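Local coordinates for predicted protein (Acinetobacter sp. RUH2624, PDB 4MEA) that hydrolyses epoxides as a secreted Cif-type enzyme with the alpha/beta hydrolase fold, and is identified as a virulence factor, at residues F207-A212 with E221-L226; K7-P12 with F203-I208; G68-M73 with I227-T232; Q18-V23 with D199-F204. All coordinates share one frame; numbering follows the deposited sequence. Where two conformers were deposited one is given.

Overall arrangement
Contacts 1, 2 and 4 share helix 200-211, whose successive turns meet different partners: its N-terminal turn meets helix 13-25 in contact 4, its middle the N-terminal loop 7-12 in contact 2, and its C-terminal turns helix 220-227 in contact 1. The centres of contacts 1 and 2 are about 9 Å apart, those of contacts 2 and 4 about 10 Å. Contact 3, about 10 Å from the centres of both contacts 1 and 4, ties the loop after helix 220-227 to the loop after core strand 61-64, which in this family usually helps form the oxyanion hole. Ile227 joins the group, packing against Phe20, Phe204 and Ile208.

Contact 1: F207-A212 with E221-L226; sequences FIKTYA and ELLAEL
Ile208 and Leu223 mark the closest pass of the two backbones, with Ile208 CA 8.3 Å from Leu223 CA. The helical segments 207-211 and 221-226 run at 112° to each other, their axes 12.0 Å apart at closest approach, a spacing wide enough that side chains alone bridge them. Ile208 and Leu223 both point across the gap and lie antiparallel alongside one another. The CD2 methyl of Leu223 settles between the two arms of the isoleucine, 3.9 Å from Ile208 CG2 and 4.0 Å from Ile208 CD1. These helices, 200-211 and 220-227, belong to the helical region inserted between core strands 151-157 and 267-272, the position of the cap domain in epoxide hydrolases of the alpha/beta hydrolase fold. One turn beyond Leu223, Leu226 meets the same CD1 methyl: with chi2 extended at 167°, Ile208 carries CD1 forward to lie 4.2 Å from Leu226 CB. On the flank of the pair, the aliphatic part of Lys209 runs out beside Leu223, Lys209 CE coming to 4.3 Å from Leu223 CD1. Phe218, in the connection between the helices, also packs on Ile208, whose carbonyl oxygen accepts a hydrogen bond from Trp306 NE1.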
loop_
_atom_site.group_PDB
_atom_site.type_symbol
_atom_site.label_atom_id
_atom_site.label_comp_id
_atom_site.label_asym_id
_atom_site.label_seq_id
_atom_site.Cartn_x
_atom_site.Cartn_y
_atom_site.Cartn_z
ATOM N N PHE A 207 6.003 -10.946 -2.597
ATOM C CA PHE A 207 6.754 -9.818 -2.044
ATOM C C PHE A 207 8.278 -10.004 -2.173
ATOM O O PHE A 207 8.980 -9.126 -2.685
ATOM C CB PHE A 207 6.376 -9.631 -0.566
ATOM C CG PHE A 207 7.022 -8.441 0.091
ATOM C CD1 PHE A 207 6.363 -7.222 0.154
ATOM C CD2 PHE A 207 8.277 -8.553 0.676
ATOM C CE1 PHE A 207 6.958 -6.123 0.774
ATOM C CE2 PHE A 207 8.881 -7.472 1.301
ATOM C CZ PHE A 207 8.221 -6.249 1.350
ATOM N N ILE A 208 8.785 -11.144 -1.707
ATOM C CA ILE A 208 10.229 -11.423 -1.771
ATOM C C ILE A 208 10.756 -11.467 -3.220
ATOM O O ILE A 208 11.775 -10.847 -3.536
ATOM C CB ILE A 208 10.590 -12.736 -1.020
ATOM C CG1 ILE A 208 10.435 -12.552 0.492
ATOM C CG2 ILE A 208 12.006 -13.193 -1.359
ATOM C CD1 ILE A 208 10.458 -13.872 1.260
ATOM N N LYS A 209 10.073 -12.193 -4.101
ATOM C CA LYS A 209 10.509 -12.236 -5.501
ATOM C C LYS A 209 10.466 -10.846 -6.165
ATOM O O LYS A 209 11.359 -10.499 -6.934
ATOM C CB LYS A 209 9.710 -13.258 -6.304
ATOM C CG LYS A 209 10.243 -14.680 -6.186
ATOM C CD LYS A 209 9.420 -15.601 -7.051
ATOM C CE LYS A 209 10.060 -16.958 -7.198
ATOM N NZ LYS A 209 9.212 -17.814 -8.067
ATOM N N THR A 210 9.454 -10.044 -5.838
ATOM C CA THR A 210 9.326 -8.697 -6.404
ATOM C C THR A 210 10.555 -7.839 -6.137
ATOM O O THR A 210 11.043 -7.135 -7.018
ATOM C CB THR A 210 8.076 -7.962 -5.839
ATOM O OG1 THR A 210 6.897 -8.552 -6.392
ATOM C CG2 THR A 210 8.093 -6.480 -6.220
ATOM N N TYR A 211 11.050 -7.900 -4.910
ATOM C CA TYR A 211 12.156 -7.021 -4.576
ATOM C C TYR A 211 13.512 -7.669 -4.850
ATOM O O TYR A 211 14.548 -7.018 -4.717
ATOM C CB TYR A 211 11.994 -6.459 -3.162
ATOM C CG TYR A 211 10.640 -5.800 -3.007
ATOM C CD1 TYR A 211 10.351 -4.598 -3.644
ATOM C CD2 TYR A 211 9.638 -6.399 -2.264
ATOM C CE1 TYR A 211 9.104 -4.002 -3.523
ATOM C CE2 TYR A 211 8.391 -5.813 -2.139
ATOM C CZ TYR A 211 8.132 -4.622 -2.767
ATOM O OH TYR A 211 6.895 -4.051 -2.628
ATOM N N ALA A 212 13.493 -8.919 -5.316
ATOM C CA ALA A 212 14.714 -9.571 -5.791
ATOM C C ALA A 212 15.114 -9.110 -7.202
ATOM O O ALA A 212 14.261 -8.838 -8.048
ATOM C CB ALA A 212 14.564 -11.080 -5.763
ATOM N N GLU A 221 11.420 -24.120 -1.677
ATOM C CA GLU A 221 11.973 -24.558 -0.387
ATOM C C GLU A 221 12.711 -23.440 0.330
ATOM O O GLU A 221 12.604 -23.309 1.551
ATOM C CB GLU A 221 12.895 -25.774 -0.544
ATOM C CG GLU A 221 13.888 -25.964 0.614
ATOM C CD GLU A 221 13.214 -26.294 1.944
ATOM O OE1 GLU A 221 12.028 -26.691 1.936
ATOM O OE2 GLU A 221 13.874 -26.157 3.002
ATOM N N LEU A 222 13.477 -22.644 -0.416
ATOM C CA LEU A 222 14.112 -21.469 0.184
ATOM C C LEU A 222 13.038 -20.498 0.690
ATOM O O LEU A 222 13.145 -19.953 1.789
ATOM C CB LEU A 222 15.058 -20.770 -0.798
ATOM C CG LEU A 222 15.675 -19.475 -0.246
ATOM C CD1 LEU A 222 16.529 -19.731 0.996
ATOM C CD2 LEU A 222 16.502 -18.768 -1.309
ATOM N N LEU A 223 11.995 -20.288 -0.108
ATOM C CA LEU A 223 10.918 -19.408 0.317
ATOM C C LEU A 223 10.253 -19.925 1.594
ATOM O O LEU A 223 10.003 -19.152 2.521
ATOM C CB LEU A 223 9.904 -19.174 -0.814
ATOM C CG LEU A 223 10.403 -18.266 -1.952
ATOM C CD1 LEU A 223 9.465 -18.309 -3.168
ATOM C CD2 LEU A 223 10.608 -16.815 -1.483
ATOM N N ALA A 224 9.980 -21.227 1.658
ATOM C CA ALA A 224 9.397 -21.812 2.863
ATOM C C ALA A 224 10.260 -21.530 4.102
ATOM O O ALA A 224 9.740 -21.226 5.182
ATOM C CB ALA A 224 9.175 -23.325 2.684
ATOM N N GLU A 225 11.577 -21.607 3.934
ATOM C CA GLU A 225 12.518 -21.320 5.028
ATOM C C GLU A 225 12.517 -19.849 5.444
ATOM O O GLU A 225 12.621 -19.536 6.634
ATOM C CB GLU A 225 13.936 -21.735 4.636
ATOM C CG GLU A 225 14.088 -23.218 4.443
ATOM C CD GLU A 225 15.501 -23.606 4.074
ATOM O OE1 GLU A 225 16.389 -22.726 4.109
ATOM O OE2 GLU A 225 15.719 -24.791 3.756
ATOM N N LEU A 226 12.410 -18.954 4.464
ATOM C CA LEU A 226 12.343 -17.518 4.734
ATOM C C LEU A 226 11.001 -17.086 5.326
ATOM O O LEU A 226 10.930 -16.124 6.093
ATOM C CB LEU A 226 12.619 -16.716 3.457
ATOM C CG LEU A 226 14.049 -16.883 2.944
ATOM C CD1 LEU A 226 14.235 -16.201 1.598
ATOM C CD2 LEU A 226 15.012 -16.324 3.983
#

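Contact 2: K7-P12 with F203-I208; sequences KSIDTP and FFSYFI
Ser205 is the first residue of 203-208 to meet the N-terminal loop 7-12, and it does so through carbon: Ser205 CB lies 4.1 Å from Ile9 CG2. Its hydroxyl turns back along its own helix, where OG makes a weak hydrogen bond to Asn201 O. Ile9 offers its gamma2 methyl to this serine, while its longer arm runs toward the preceding turn and packs its CD1 methyl on Asn201. Ser205 also packs on Leu223 of helix 220-227. Segment 7-12 is the irregular lead-in to helix 13-25 and runs beside helix 200-211, near the interface between the two subunits. Tyr206 follows, at the point where the backbones come closest, with Ser8 CA 5.6 Å from Tyr206 CA. Its ring leaves the helix with CG anti to the backbone nitrogen (chi1 -172°), which carries CD1 alongside the passing chain. There Tyr206 CD1 sits 4.2 Å from Ser8 CA, and the carbonyl oxygen of Lys7 stands at the edge of the ring, near its plane, with Lys7 O 4.2 Å from Tyr206 CD1. The second subunit takes part as well: Ser8 OG is hydrogen-bonded to Asp190 and Lys194 of that subunit, and Phe188 of the same subunit meets the Tyr206 ring edge-to-face.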
loop_
_atom_site.group_PDB
_atom_site.type_symbol
_atom_site.label_atom_id
_atom_site.label_comp_id
_atom_site.label_asym_id
_atom_site.label_seq_id
_atom_site.Cartn_x
_atom_site.Cartn_y
_atom_site.Cartn_z
ATOM N N LYS A 7 3.951 -14.046 -11.480
ATOM C CA LYS A 7 2.720 -14.662 -10.999
ATOM C C LYS A 7 2.797 -14.998 -9.513
ATOM O O LYS A 7 3.858 -15.333 -8.992
ATOM C CB LYS A 7 2.368 -15.904 -11.835
ATOM C CG LYS A 7 1.951 -15.554 -13.271
ATOM C CD LYS A 7 1.669 -16.787 -14.115
ATOM C CE LYS A 7 2.939 -17.538 -14.444
ATOM N NZ LYS A 7 2.679 -18.596 -15.458
ATOM N N SER A 8 1.670 -14.880 -8.825
ATOM C CA SER A 8 1.602 -15.310 -7.435
ATOM C C SER A 8 1.401 -16.824 -7.448
ATOM O O SER A 8 0.963 -17.376 -8.456
ATOM C CB SER A 8 0.454 -14.604 -6.698
ATOM O OG SER A 8 -0.793 -14.941 -7.271
ATOM N N ILE A 9 1.744 -17.492 -6.349
ATOM C CA ILE A 9 1.546 -18.939 -6.234
ATOM C C ILE A 9 0.077 -19.280 -6.050
ATOM O O ILE A 9 -0.739 -18.415 -5.718
ATOM C CB ILE A 9 2.334 -19.531 -5.038
ATOM C CG1 ILE A 9 1.819 -18.960 -3.710
ATOM C CG2 ILE A 9 3.823 -19.256 -5.204
ATOM C CD1 ILE A 9 2.353 -19.697 -2.470
ATOM N N ASP A 10 -0.270 -20.543 -6.270
ATOM C CA ASP A 10 -1.618 -20.996 -5.944
ATOM C C ASP A 10 -1.582 -22.191 -4.990
ATOM O O ASP A 10 -2.551 -22.927 -4.865
ATOM C CB ASP A 10 -2.447 -21.284 -7.206
ATOM C CG ASP A 10 -1.855 -22.389 -8.071
ATOM O OD1 ASP A 10 -1.145 -23.266 -7.530
ATOM O OD2 ASP A 10 -2.116 -22.383 -9.296
ATOM N N THR A 11 -0.462 -22.366 -4.304
ATOM C CA THR A 11 -0.366 -23.407 -3.275
ATOM C C THR A 11 -1.421 -23.205 -2.195
ATOM O O THR A 11 -1.606 -22.094 -1.709
ATOM C CB THR A 11 1.019 -23.391 -2.627
ATOM O OG1 THR A 11 2.013 -23.275 -3.655
ATOM C CG2 THR A 11 1.253 -24.663 -1.808
ATOM N N PRO A 12 -2.137 -24.281 -1.829
ATOM C CA PRO A 12 -3.129 -24.185 -0.754
ATOM C C PRO A 12 -2.444 -23.860 0.566
ATOM O O PRO A 12 -1.377 -24.408 0.847
ATOM C CB PRO A 12 -3.736 -25.592 -0.705
ATOM C CG PRO A 12 -3.508 -26.152 -2.074
ATOM C CD PRO A 12 -2.165 -25.600 -2.490
ATOM N N PHE A 203 1.619 -14.240 0.154
ATOM C CA PHE A 203 2.097 -12.859 0.232
ATOM C C PHE A 203 3.612 -12.732 0.097
ATOM O O PHE A 203 4.102 -11.953 -0.722
ATOM C CB PHE A 203 1.654 -12.143 1.520
ATOM C CG PHE A 203 2.149 -10.709 1.594
ATOM C CD1 PHE A 203 1.436 -9.689 0.983
ATOM C CD2 PHE A 203 3.353 -10.397 2.223
ATOM C CE1 PHE A 203 1.891 -8.382 1.014
ATOM C CE2 PHE A 203 3.813 -9.086 2.267
ATOM C CZ PHE A 203 3.080 -8.077 1.661
ATOM N N PHE A 204 4.354 -13.470 0.920
ATOM C CA PHE A 204 5.809 -13.346 0.925
ATOM C C PHE A 204 6.500 -13.887 -0.327
ATOM O O PHE A 204 7.513 -13.329 -0.763
ATOM C CB PHE A 204 6.406 -13.981 2.184
ATOM C CG PHE A 204 6.257 -13.129 3.424
ATOM C CD1 PHE A 204 7.107 -12.052 3.649
ATOM C CD2 PHE A 204 5.274 -13.406 4.357
ATOM C CE1 PHE A 204 6.976 -11.256 4.794
ATOM C CE2 PHE A 204 5.140 -12.622 5.507
ATOM C CZ PHE A 204 5.993 -11.552 5.725
ATOM N N SER A 205 5.988 -14.973 -0.903
ATOM C CA SER A 205 6.563 -15.463 -2.157
ATOM C C SER A 205 6.569 -14.337 -3.193
ATOM O O SER A 205 7.579 -14.095 -3.863
ATOM C CB SER A 205 5.807 -16.683 -2.695
ATOM O OG SER A 205 6.113 -17.851 -1.943
ATOM N N TYR A 206 5.440 -13.650 -3.318
ATOM C CA TYR A 206 5.322 -12.564 -4.288
ATOM C C TYR A 206 6.157 -11.351 -3.853
ATOM O O TYR A 206 6.938 -10.804 -4.635
ATOM C CB TYR A 206 3.850 -12.175 -4.509
ATOM C CG TYR A 206 3.688 -11.200 -5.650
ATOM C CD1 TYR A 206 3.593 -11.651 -6.962
ATOM C CD2 TYR A 206 3.670 -9.829 -5.415
ATOM C CE1 TYR A 206 3.472 -10.761 -8.011
ATOM C CE2 TYR A 206 3.549 -8.934 -6.452
ATOM C CZ TYR A 206 3.453 -9.406 -7.749
ATOM O OH TYR A 206 3.332 -8.502 -8.783
ATOM N N PHE A 207 6.003 -10.946 -2.597
ATOM C CA PHE A 207 6.754 -9.818 -2.044
ATOM C C PHE A 207 8.278 -10.004 -2.173
ATOM O O PHE A 207 8.980 -9.126 -2.685
ATOM C CB PHE A 207 6.376 -9.631 -0.566
ATOM C CG PHE A 207 7.022 -8.441 0.091
ATOM C CD1 PHE A 207 6.363 -7.222 0.154
ATOM C CD2 PHE A 207 8.277 -8.553 0.676
ATOM C CE1 PHE A 207 6.958 -6.123 0.774
ATOM C CE2 PHE A 207 8.881 -7.472 1.301
ATOM C CZ PHE A 207 8.221 -6.249 1.350
ATOM N N ILE A 208 8.785 -11.144 -1.707
ATOM C CA ILE A 208 10.229 -11.423 -1.771
ATOM C C ILE A 208 10.756 -11.467 -3.220
ATOM O O ILE A 208 11.775 -10.847 -3.536
ATOM C CB ILE A 208 10.590 -12.736 -1.020
ATOM C CG1 ILE A 208 10.435 -12.552 0.492
ATOM C CG2 ILE A 208 12.006 -13.193 -1.359
ATOM C CD1 ILE A 208 10.458 -13.872 1.260
#

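Contact 3: G68-M73 with I227-T232; sequences GSTWKM and IEPYST
Tyr230 joins the two loops by a hydrogen bond, its hydroxyl donating to the backbone carbonyl of Ser69 with Tyr230 OH 2.7 Å from Ser69 O. The donor lies in the carbonyl plane, at a C=O...donor angle of 146°, and the oxygen in turn sits at the edge of the phenol ring, in its plane. The ring reaches the turn at Gly68, whose positive phi suits a residue without a side chain.

Apolar packing is supplied by Thr70 and Pro229, which meet roughly perpendicular, with Thr70 CG2 3.8 Å from Pro229 CB. The threonine divides its work: the methyl meets the proline, while OG1 accepts from the backbone in an ST turn, Lys72 N lying 3.2 Å from Thr70 OG1. In the other loop, Ser231 OG donates to Glu228 O at 2.7 Å.

Gly68 closes the His-Gly-Phe-Gly run after strand 61-64, a loop that in related hydrolases helps build the oxyanion hole. Because Tyr230 is buried and donates a hydrogen bond to a main-chain carbonyl, its bond fixes the rotation of the hydroxyl and ties this core loop directly to the helical region.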
loop_
_atom_site.group_PDB
_atom_site.type_symbol
_atom_site.label_atom_id
_atom_site.label_comp_id
_atom_site.label_asym_id
_atom_site.label_seq_id
_atom_site.Cartn_x
_atom_site.Cartn_y
_atom_site.Cartn_z
ATOM N N GLY A 68 11.250 -9.751 6.469
ATOM C CA GLY A 68 11.415 -10.871 5.554
ATOM C C GLY A 68 12.640 -11.715 5.856
ATOM O O GLY A 68 12.869 -12.747 5.211
ATOM N N SER A 69 13.424 -11.287 6.844
ATOM C CA SER A 69 14.660 -11.974 7.202
ATOM C C SER A 69 14.726 -12.297 8.696
ATOM O O SER A 69 13.843 -11.925 9.463
ATOM C CB SER A 69 15.875 -11.115 6.825
ATOM O OG SER A 69 15.843 -10.723 5.458
ATOM N N THR A 70 15.781 -13.008 9.087
ATOM C CA THR A 70 16.158 -13.173 10.488
ATOM C C THR A 70 17.680 -13.098 10.511
ATOM O O THR A 70 18.285 -12.746 9.501
ATOM C CB THR A 70 15.697 -14.534 11.074
ATOM O OG1 THR A 70 16.379 -15.600 10.405
ATOM C CG2 THR A 70 14.195 -14.715 10.917
ATOM N N TRP A 71 18.298 -13.423 11.647
ATOM C CA TRP A 71 19.756 -13.525 11.739
ATOM C C TRP A 71 20.303 -14.310 10.535
ATOM O O TRP A 71 21.389 -14.023 10.032
ATOM C CB TRP A 71 20.160 -14.260 13.040
ATOM C CG TRP A 71 19.956 -15.724 12.890
ATOM C CD1 TRP A 71 18.820 -16.425 13.163
ATOM C CD2 TRP A 71 20.895 -16.668 12.356
ATOM N NE1 TRP A 71 18.996 -17.751 12.838
ATOM C CE2 TRP A 71 20.260 -17.923 12.338
ATOM C CE3 TRP A 71 22.208 -16.569 11.883
ATOM C CZ2 TRP A 71 20.894 -19.075 11.871
ATOM C CZ3 TRP A 71 22.839 -17.719 11.426
ATOM C CH2 TRP A 71 22.182 -18.946 11.419
ATOM N N LYS A 72 19.543 -15.314 10.100
ATOM C CA LYS A 72 19.954 -16.250 9.046
ATOM C C LYS A 72 20.474 -15.579 7.776
ATOM O O LYS A 72 21.311 -16.147 7.074
ATOM C CB LYS A 72 18.790 -17.197 8.704
ATOM C CG LYS A 72 19.082 -18.258 7.634
ATOM C CD LYS A 72 20.028 -19.338 8.163
ATOM C CE LYS A 72 20.091 -20.523 7.215
ATOM N NZ LYS A 72 20.944 -21.601 7.782
ATOM N N MET A 73 20.002 -14.367 7.482
ATOM C CA MET A 73 20.396 -13.708 6.240
ATOM C C MET A 73 21.891 -13.433 6.234
ATOM O O MET A 73 22.498 -13.291 5.181
ATOM C CB MET A 73 19.613 -12.405 6.012
ATOM C CG MET A 73 19.951 -11.256 6.981
ATOM S SD MET A 73 19.424 -9.649 6.301
ATOM C CE MET A 73 20.721 -9.312 5.105
ATOM N N ILE A 227 9.939 -17.799 4.974
ATOM C CA ILE A 227 8.592 -17.381 5.353
ATOM C C ILE A 227 8.115 -17.996 6.669
ATOM O O ILE A 227 7.352 -17.374 7.412
ATOM C CB ILE A 227 7.592 -17.640 4.209
ATOM C CG1 ILE A 227 8.011 -16.813 2.987
ATOM C CG2 ILE A 227 6.176 -17.294 4.652
ATOM C CD1 ILE A 227 7.275 -17.158 1.684
ATOM N N GLU A 228 8.586 -19.205 6.971
ATOM C CA GLU A 228 8.227 -19.858 8.227
ATOM C C GLU A 228 8.361 -18.934 9.440
ATOM O O GLU A 228 7.513 -18.981 10.342
ATOM C CB GLU A 228 9.023 -21.160 8.432
ATOM C CG GLU A 228 8.685 -21.913 9.726
ATOM C CD GLU A 228 9.557 -21.512 10.907
ATOM O OE1 GLU A 228 10.577 -20.815 10.702
ATOM O OE2 GLU A 228 9.222 -21.906 12.050
ATOM N N PRO A 229 9.410 -18.086 9.474
ATOM C CA PRO A 229 9.565 -17.214 10.649
ATOM C C PRO A 229 8.502 -16.118 10.735
ATOM O O PRO A 229 8.366 -15.476 11.781
ATOM C CB PRO A 229 10.954 -16.591 10.448
ATOM C CG PRO A 229 11.673 -17.549 9.548
ATOM C CD PRO A 229 10.600 -18.041 8.607
ATOM N N TYR A 230 7.751 -15.929 9.652
ATOM C CA TYR A 230 6.728 -14.878 9.571
ATOM C C TYR A 230 5.347 -15.488 9.316
ATOM O O TYR A 230 4.496 -14.881 8.665
ATOM C CB TYR A 230 7.071 -13.890 8.442
ATOM C CG TYR A 230 8.255 -13.013 8.759
ATOM C CD1 TYR A 230 8.083 -11.773 9.379
ATOM C CD2 TYR A 230 9.553 -13.428 8.460
ATOM C CE1 TYR A 230 9.171 -10.968 9.693
ATOM C CE2 TYR A 230 10.648 -12.630 8.768
ATOM C CZ TYR A 230 10.455 -11.409 9.380
ATOM O OH TYR A 230 11.540 -10.618 9.684
ATOM N N SER A 231 5.124 -16.694 9.832
ATOM C CA SER A 231 3.945 -17.456 9.449
ATOM C C SER A 231 2.832 -17.446 10.492
ATOM O O SER A 231 1.816 -18.116 10.305
ATOM C CB SER A 231 4.330 -18.896 9.102
ATOM O OG SER A 231 4.904 -19.561 10.227
ATOM N N THR A 232 3.015 -16.698 11.579
ATOM C CA THR A 232 1.997 -16.604 12.622
ATOM C C THR A 232 1.622 -15.154 12.925
ATOM O O THR A 232 2.424 -14.243 12.699
ATOM C CB THR A 232 2.461 -17.308 13.922
ATOM O OG1 THR A 232 3.755 -16.822 14.286
ATOM C CG2 THR A 232 2.560 -18.818 13.708
#

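Contact 4: Q18-V23 with D199-F204; sequences QMFNKV and DPNLFF
The capped start of helix 200-211 receives helix 13-25, Phe20 and Met19 of the latter reaching Pro200 and Asn201. The axes of the two helical segments, 18-23 and 200-204, are inclined at 91° and pass 12.5 Å apart. Phe20 is the main bridge. The end of its ring abuts the first turn, Phe20 CZ lying 3.9 Å from Asn201 CB, while the backbone nitrogen of Asn201 stands at the ring edge, in plane. Alongside, Phe20 CE2 is 4.3 Å from Pro200 CB. The amide of Asn201 is turned 64° from the ring plane and is directed to the neighbouring methionine, with Met19 SD 4.1 Å from Asn201 ND2. That nitrogen finds its polar partner one turn earlier in helix 13-25, in a hydrogen bond to Ser16 OG, so asparagine adds a polar tie to an otherwise apolar junction. Ile227 of helix 220-227 packs on Phe20, Pro200 and Asn201 alike. At the N-terminus of the helix Asp199 is the N-cap: Leu202 N donates to Asp199 OD1 at 3.1 Å, approaching from above the carboxylate plane at an N-H...O angle of 154°. An aspartate N-cap followed by proline in the first turn is a classic helix start.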
loop_
_atom_site.group_PDB
_atom_site.type_symbol
_atom_site.label_atom_id
_atom_site.label_comp_id
_atom_site.label_asym_id
_atom_site.label_seq_id
_atom_site.Cartn_x
_atom_site.Cartn_y
_atom_site.Cartn_z
ATOM N N GLN A 18 2.344 -27.165 6.007
ATOM C CA GLN A 18 3.120 -28.405 6.146
ATOM C C GLN A 18 4.583 -28.173 5.767
ATOM O O GLN A 18 5.490 -28.748 6.373
ATOM C CB GLN A 18 2.519 -29.532 5.293
ATOM C CG GLN A 18 1.123 -29.972 5.709
ATOM C CD GLN A 18 0.402 -30.740 4.609
ATOM O OE1 GLN A 18 1.028 -31.271 3.688
ATOM N NE2 GLN A 18 -0.924 -30.788 4.693
ATOM N N MET A 19 4.810 -27.335 4.759
ATOM C CA MET A 19 6.163 -26.882 4.431
ATOM C C MET A 19 6.807 -26.188 5.640
ATOM O O MET A 19 7.948 -26.486 6.000
ATOM C CB MET A 19 6.153 -25.926 3.222
ATOM C CG MET A 19 5.623 -26.537 1.924
ATOM S SD MET A 19 5.681 -25.390 0.502
ATOM C CE MET A 19 7.405 -25.501 0.018
ATOM N N PHE A 20 6.072 -25.263 6.257
ATOM C CA PHE A 20 6.571 -24.529 7.417
ATOM C C PHE A 20 6.880 -25.498 8.559
ATOM O O PHE A 20 7.902 -25.367 9.234
ATOM C CB PHE A 20 5.555 -23.481 7.906
ATOM C CG PHE A 20 5.178 -22.441 6.870
ATOM C CD1 PHE A 20 6.051 -22.093 5.852
ATOM C CD2 PHE A 20 3.936 -21.813 6.926
ATOM C CE1 PHE A 20 5.703 -21.131 4.910
ATOM C CE2 PHE A 20 3.571 -20.847 5.979
ATOM C CZ PHE A 20 4.457 -20.509 4.972
ATOM N N ASN A 21 5.992 -26.463 8.778
ATOM C CA ASN A 21 6.175 -27.445 9.848
ATOM C C ASN A 21 7.408 -28.299 9.629
ATOM O O ASN A 21 8.100 -28.672 10.582
ATOM C CB ASN A 21 4.969 -28.369 9.957
ATOM C CG ASN A 21 3.727 -27.662 10.436
ATOM O OD1 ASN A 21 3.784 -26.543 10.948
ATOM N ND2 ASN A 21 2.587 -28.325 10.285
ATOM N N LYS A 22 7.659 -28.638 8.368
ATOM C CA LYS A 22 8.839 -29.403 8.000
ATOM C C LYS A 22 10.122 -28.607 8.245
ATOM O O LYS A 22 11.127 -29.157 8.710
ATOM C CB LYS A 22 8.757 -29.841 6.534
ATOM C CG LYS A 22 10.015 -30.512 6.004
ATOM C CD LYS A 22 9.873 -30.878 4.531
ATOM C CE LYS A 22 11.147 -31.502 3.983
ATOM N NZ LYS A 22 11.018 -31.816 2.531
ATOM N N VAL A 23 10.092 -27.316 7.923
ATOM C CA VAL A 23 11.240 -26.452 8.181
ATOM C C VAL A 23 11.567 -26.481 9.669
ATOM O O VAL A 23 12.717 -26.696 10.069
ATOM C CB VAL A 23 10.978 -24.992 7.718
ATOM C CG1 VAL A 23 12.013 -24.049 8.304
ATOM C CG2 VAL A 23 10.961 -24.905 6.174
ATOM N N ASP A 199 -2.484 -16.551 4.598
ATOM C CA ASP A 199 -1.671 -17.248 3.598
ATOM C C ASP A 199 -0.320 -16.554 3.470
ATOM O O ASP A 199 -0.108 -15.775 2.546
ATOM C CB ASP A 199 -2.390 -17.271 2.244
ATOM C CG ASP A 199 -1.784 -18.272 1.271
ATOM O OD1 ASP A 199 -0.630 -18.699 1.481
ATOM O OD2 ASP A 199 -2.465 -18.621 0.282
ATOM N N PRO A 200 0.592 -16.816 4.422
ATOM C CA PRO A 200 1.898 -16.140 4.410
ATOM C C PRO A 200 2.724 -16.512 3.183
ATOM O O PRO A 200 3.427 -15.664 2.648
ATOM C CB PRO A 200 2.582 -16.656 5.685
ATOM C CG PRO A 200 1.450 -17.123 6.571
ATOM C CD PRO A 200 0.405 -17.655 5.620
ATOM N N ASN A 201 2.652 -17.767 2.751
ATOM C CA ASN A 201 3.408 -18.185 1.568
ATOM C C ASN A 201 3.010 -17.377 0.322
ATOM O O ASN A 201 3.867 -16.972 -0.470
ATOM C CB ASN A 201 3.261 -19.696 1.324
ATOM C CG ASN A 201 4.416 -20.273 0.519
ATOM O OD1 ASN A 201 5.405 -19.590 0.263
ATOM N ND2 ASN A 201 4.291 -21.532 0.115
ATOM N N LEU A 202 1.715 -17.129 0.163
ATOM C CA LEU A 202 1.219 -16.356 -0.974
ATOM C C LEU A 202 1.789 -14.945 -0.963
ATOM O O LEU A 202 2.374 -14.491 -1.957
ATOM C CB LEU A 202 -0.321 -16.303 -0.966
ATOM C CG LEU A 202 -1.016 -15.340 -1.936
ATOM C CD1 LEU A 202 -0.714 -15.725 -3.382
ATOM C CD2 LEU A 202 -2.531 -15.326 -1.691
ATOM N N PHE A 203 1.619 -14.240 0.154
ATOM C CA PHE A 203 2.097 -12.859 0.232
ATOM C C PHE A 203 3.612 -12.732 0.097
ATOM O O PHE A 203 4.102 -11.953 -0.722
ATOM C CB PHE A 203 1.654 -12.143 1.520
ATOM C CG PHE A 203 2.149 -10.709 1.594
ATOM C CD1 PHE A 203 1.436 -9.689 0.983
ATOM C CD2 PHE A 203 3.353 -10.397 2.223
ATOM C CE1 PHE A 203 1.891 -8.382 1.014
ATOM C CE2 PHE A 203 3.813 -9.086 2.267
ATOM C CZ PHE A 203 3.080 -8.077 1.661
ATOM N N PHE A 204 4.354 -13.470 0.920
ATOM C CA PHE A 204 5.809 -13.346 0.925
ATOM C C PHE A 204 6.500 -13.887 -0.327
ATOM O O PHE A 204 7.513 -13.329 -0.763
ATOM C CB PHE A 204 6.406 -13.981 2.184
ATOM C CG PHE A 204 6.257 -13.129 3.424
ATOM C CD1 PHE A 204 7.107 -12.052 3.649
ATOM C CD2 PHE A 204 5.274 -13.406 4.357
ATOM C CE1 PHE A 204 6.976 -11.256 4.794
ATOM C CE2 PHE A 204 5.140 -12.622 5.507
ATOM C CZ PHE A 204 5.993 -11.552 5.725
#